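Local coordinates for TetR-family transcriptional regulator (Streptomyces coelicolor A3, PDB 2QIB), which probably binds regulatory DNA through an N-terminal helix-turn-helix domain and acts as a transcription factor of the TetR family, at residues A123-D126 with S127-A131; G215-G218 with D219-D222. All blocks are in the same frame, centred on the assembly; numbering follows the deposited sequence.

Contact 1: A123-D126 with S127-A131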
loop_
_atom_site.group_PDB
_atom_site.type_symbol
_atom_site.label_atom_id
_atom_site.label_comp_id
_atom_site.label_asym_id
_atom_site.label_seq_id
_atom_site.Cartn_x
_atom_site.Cartn_y
_atom_site.Cartn_z
ATOM N N ALA A 123 11.251 -0.694 11.233
ATOM C CA ALA A 123 11.658 -2.095 11.284
ATOM C C ALA A 123 10.533 -2.997 11.821
ATOM O O ALA A 123 10.288 -4.061 11.256
ATOM C CB ALA A 123 12.925 -2.260 12.116
ATOM N N LEU A 124 9.868 -2.572 12.911
ATOM C CA LEU A 124 8.751 -3.331 13.480
ATOM C C LEU A 124 7.629 -3.478 12.431
ATOM O O LEU A 124 7.139 -4.591 12.209
ATOM C CB LEU A 124 8.212 -2.689 14.767
ATOM C CG LEU A 124 9.120 -2.853 15.994
ATOM C CD1 LEU A 124 8.674 -1.921 17.125
ATOM C CD2 LEU A 124 9.131 -4.298 16.439
ATOM N N VAL A 125 7.254 -2.379 11.780
ATOM C CA VAL A 125 6.186 -2.453 10.766
ATOM C C VAL A 125 6.608 -3.420 9.646
ATOM O O VAL A 125 5.851 -4.322 9.231
ATOM C CB VAL A 125 5.809 -1.054 10.243
ATOM C CG1 VAL A 125 4.895 -1.128 9.039
ATOM C CG2 VAL A 125 5.118 -0.251 11.377
ATOM N N ASP A 126 7.827 -3.252 9.158
ATOM C CA ASP A 126 8.318 -4.178 8.128
ATOM C C ASP A 126 8.335 -5.632 8.565
ATOM O O ASP A 126 8.104 -6.524 7.738
ATOM C CB ASP A 126 9.708 -3.773 7.674
ATOM C CG ASP A 126 9.670 -2.613 6.749
ATOM O OD1 ASP A 126 8.637 -2.424 6.077
ATOM O OD2 ASP A 126 10.670 -1.889 6.684
ATOM N N SER A 127 8.633 -5.877 9.843
ATOM C CA SER A 127 8.682 -7.239 10.365
ATOM C C SER A 127 7.283 -7.887 10.336
ATOM O O SER A 127 7.149 -9.086 10.097
ATOM C CB SER A 127 9.293 -7.282 11.773
ATOM O OG SER A 127 8.367 -6.844 12.748
ATOM N N VAL A 128 6.246 -7.077 10.569
ATOM C CA VAL A 128 4.846 -7.549 10.445
ATOM C C VAL A 128 4.517 -7.886 8.967
ATOM O O VAL A 128 3.954 -8.953 8.677
ATOM C CB VAL A 128 3.823 -6.538 11.033
ATOM C CG1 VAL A 128 2.390 -7.082 10.914
ATOM C CG2 VAL A 128 4.149 -6.210 12.497
ATOM N N ARG A 129 4.900 -7.000 8.043
ATOM C CA ARG A 129 4.695 -7.255 6.619
ATOM C C ARG A 129 5.396 -8.542 6.199
ATOM O O ARG A 129 4.814 -9.378 5.489
ATOM C CB ARG A 129 5.224 -6.094 5.790
ATOM C CG ARG A 129 4.433 -4.825 5.996
ATOM C CD ARG A 129 5.129 -3.682 5.255
ATOM N NE ARG A 129 4.320 -2.476 5.317
ATOM C CZ ARG A 129 4.810 -1.268 5.491
ATOM N NH1 ARG A 129 6.133 -1.103 5.675
ATOM N NH2 ARG A 129 3.980 -0.232 5.544
ATOM N N GLN A 130 6.638 -8.711 6.653
ATOM C CA GLN A 130 7.353 -9.945 6.362
ATOM C C GLN A 130 6.702 -11.196 7.010
ATOM O O GLN A 130 6.647 -12.244 6.390
ATOM C CB GLN A 130 8.831 -9.787 6.776
ATOM C CG GLN A 130 9.634 -11.054 6.594
ATOM C CD GLN A 130 9.918 -11.374 5.134
ATOM O OE1 GLN A 130 9.689 -10.552 4.241
ATOM N NE2 GLN A 130 10.463 -12.561 4.889
ATOM N N ALA A 131 6.193 -11.087 8.237
ATOM C CA ALA A 131 5.470 -12.190 8.890
ATOM C C ALA A 131 4.254 -12.618 8.059
ATOM O O ALA A 131 4.023 -13.834 7.858
ATOM C CB ALA A 131 5.022 -11.783 10.287
#

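Contact 2: G215-G218 with D219-D222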
loop_
_atom_site.group_PDB
_atom_site.type_symbol
_atom_site.label_atom_id
_atom_site.label_comp_id
_atom_site.label_asym_id
_atom_site.label_seq_id
_atom_site.Cartn_x
_atom_site.Cartn_y
_atom_site.Cartn_z
ATOM N N GLY A 215 -18.103 -22.946 -3.573
ATOM C CA GLY A 215 -17.430 -21.991 -2.678
ATOM C C GLY A 215 -17.583 -20.539 -3.102
ATOM O O GLY A 215 -18.197 -20.254 -4.140
ATOM N N PRO A 216 -17.043 -19.593 -2.299
ATOM C CA PRO A 216 -17.044 -18.166 -2.627
ATOM C C PRO A 216 -16.407 -17.789 -3.953
ATOM O O PRO A 216 -16.883 -16.840 -4.593
ATOM C CB PRO A 216 -16.248 -17.528 -1.470
ATOM C CG PRO A 216 -16.379 -18.479 -0.344
ATOM C CD PRO A 216 -16.426 -19.848 -0.977
ATOM N N PHE A 217 -15.349 -18.481 -4.382
ATOM C CA PHE A 217 -14.742 -18.137 -5.652
ATOM C C PHE A 217 -15.774 -18.448 -6.743
ATOM O O PHE A 217 -15.956 -17.664 -7.687
ATOM C CB PHE A 217 -13.433 -18.899 -5.927
ATOM C CG PHE A 217 -12.790 -18.526 -7.239
ATOM C CD1 PHE A 217 -12.138 -17.307 -7.396
ATOM C CD2 PHE A 217 -12.860 -19.393 -8.339
ATOM C CE1 PHE A 217 -11.565 -16.953 -8.597
ATOM C CE2 PHE A 217 -12.281 -19.035 -9.548
ATOM C CZ PHE A 217 -11.642 -17.839 -9.685
ATOM N N GLY A 218 -16.419 -19.598 -6.575
ATOM C CA GLY A 218 -17.481 -20.051 -7.488
ATOM C C GLY A 218 -18.542 -18.975 -7.620
ATOM O O GLY A 218 -18.962 -18.600 -8.738
ATOM N N ASP A 219 -18.971 -18.478 -6.473
ATOM C CA ASP A 219 -19.993 -17.443 -6.430
ATOM C C ASP A 219 -19.498 -16.125 -7.042
ATOM O O ASP A 219 -20.240 -15.475 -7.780
ATOM C CB ASP A 219 -20.498 -17.257 -5.000
ATOM C CG ASP A 219 -21.591 -16.207 -4.906
ATOM O OD1 ASP A 219 -22.612 -16.319 -5.623
ATOM O OD2 ASP A 219 -21.416 -15.270 -4.116
ATOM N N LEU A 220 -18.242 -15.746 -6.789
ATOM C CA LEU A 220 -17.669 -14.593 -7.487
ATOM C C LEU A 220 -17.723 -14.712 -9.012
ATOM O O LEU A 220 -18.124 -13.789 -9.703
ATOM C CB LEU A 220 -16.208 -14.336 -7.038
ATOM C CG LEU A 220 -15.433 -13.249 -7.808
ATOM C CD1 LEU A 220 -15.972 -11.836 -7.468
ATOM C CD2 LEU A 220 -13.958 -13.341 -7.466
ATOM N N VAL A 221 -17.295 -15.851 -9.547
ATOM C CA VAL A 221 -17.300 -16.040 -10.994
ATOM C C VAL A 221 -18.752 -15.972 -11.510
ATOM O O VAL A 221 -18.995 -15.297 -12.504
ATOM C CB VAL A 221 -16.634 -17.385 -11.368
ATOM C CG1 VAL A 221 -16.794 -17.712 -12.874
ATOM C CG2 VAL A 221 -15.157 -17.355 -10.915
ATOM N N ASP A 222 -19.681 -16.598 -10.782
ATOM C CA ASP A 222 -21.123 -16.594 -11.151
ATOM C C ASP A 222 -21.594 -15.135 -11.235
ATOM O O ASP A 222 -22.239 -14.738 -12.217
ATOM C CB ASP A 222 -21.978 -17.331 -10.117
ATOM C CG ASP A 222 -21.749 -18.846 -10.102
ATOM O OD1 ASP A 222 -21.018 -19.350 -10.971
ATOM O OD2 ASP A 222 -22.310 -19.507 -9.197
HETATM O O HOH W 1 -19.026 -15.252 -3.003
#

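Contact 1: A123-D126 with S127-A131
S127 reaches back along helix 119-140 to the carbonyl of L124. Its OG lies between its own backbone N and carbonyl carbon (chi1 77°), letting the hydroxyl fold back and donate to L124 O at 2.6 Å. That oxygen also takes the regular helical bond from V128 N, 3.1 Å away, so two donors grip it. V128 lays CG2 against the same oxygen, 3.4 Å from L124 O, and packs on S69 and L72 of helix 57-75. R129, extended from CG to NE, runs back over the preceding turn. V125 CG1 sits over the centre of one guanidinium face, 3.6 Å from R129 CZ, and D126 OD1 forms a salt bridge with R129 NH1 at its edge, 2.9 Å away, the carboxylate and guanidinium planes 46° apart. NE forms a second one with E161 of helix 147-168. With R129 replaced by alanine, D126 and E161 would probably lose this cationic mate, and the V125 methyl the flat group it packs on. Q130 N closes the next turn on D126 O, and its OE1 accepts from R154. Two carboxylates and the V125 methyl thus limit how the guanidinium can turn, and the negative charges probably stabilise its positive one.

Contact 2: G215-G218 with D219-D222
F217 and V221, one turn apart in helix 216-228, meet in a CH-pi contact within the first turns of this last helix of the TetR-family chain. V221 CG2 stands over one face of the phenyl ring, offset toward the rim, 3.9 Å from the F217 ring centroid and 24° off the normal. Its closest ring atom is F217 CE2, at 3.6 Å. The ring comes under this methyl because F217 CG is anti to the backbone N (chi1 -179°), while V221 directs CG2 back beside its own N, where the methyl also lies 3.3 Å from F217 O. L220 approaches the ring obliquely and less closely, its CD2 4.4 Å from F217 CD1.

These apolar groups serve two interfaces. Within the chain, F217 packs on A187 and L220 on H184, both of helix 175-194; across the dimer, F217 meets S228, L220 meets Y196 and V221 meets L224 of the second subunit. The start of helix 216-228 thus packs against helix 175-194 of its own chain and against the second subunit.

G215 is the N-cap residue, and its carbonyl accepts the first i to i+4 bond of the helix, from D219 N. The same pattern continues with L220 N on P216 O and V221 N on F217 O. On another side of the helix, D219 forms a salt bridge with R223 through OD2. The same oxygen draws in a water that bridges back to the helix start, donating to D219 OD2 at 2.6 Å and to P216 O at 3.1 Å.

Both contacts lie within single helices and share the same backbone bonding, but they occupy different places in the fold. Contact 1 is a surface contact with one buried residue, L124, its centre about 10 Å from the centre of the chain; it works inside one subunit, packing on helices 57-75 and 103-116 and bonded through its polar ends to helix 147-168. Contact 2, partly buried, opens helix 216-228, its centre about 25 Å from that point, and also faces the second subunit. Ionic pairing across the segments characterises contact 1; in contact 2 an aromatic ring and aliphatic groups dominate. No helix carries both, and their nearest atoms are about 22 Å apart.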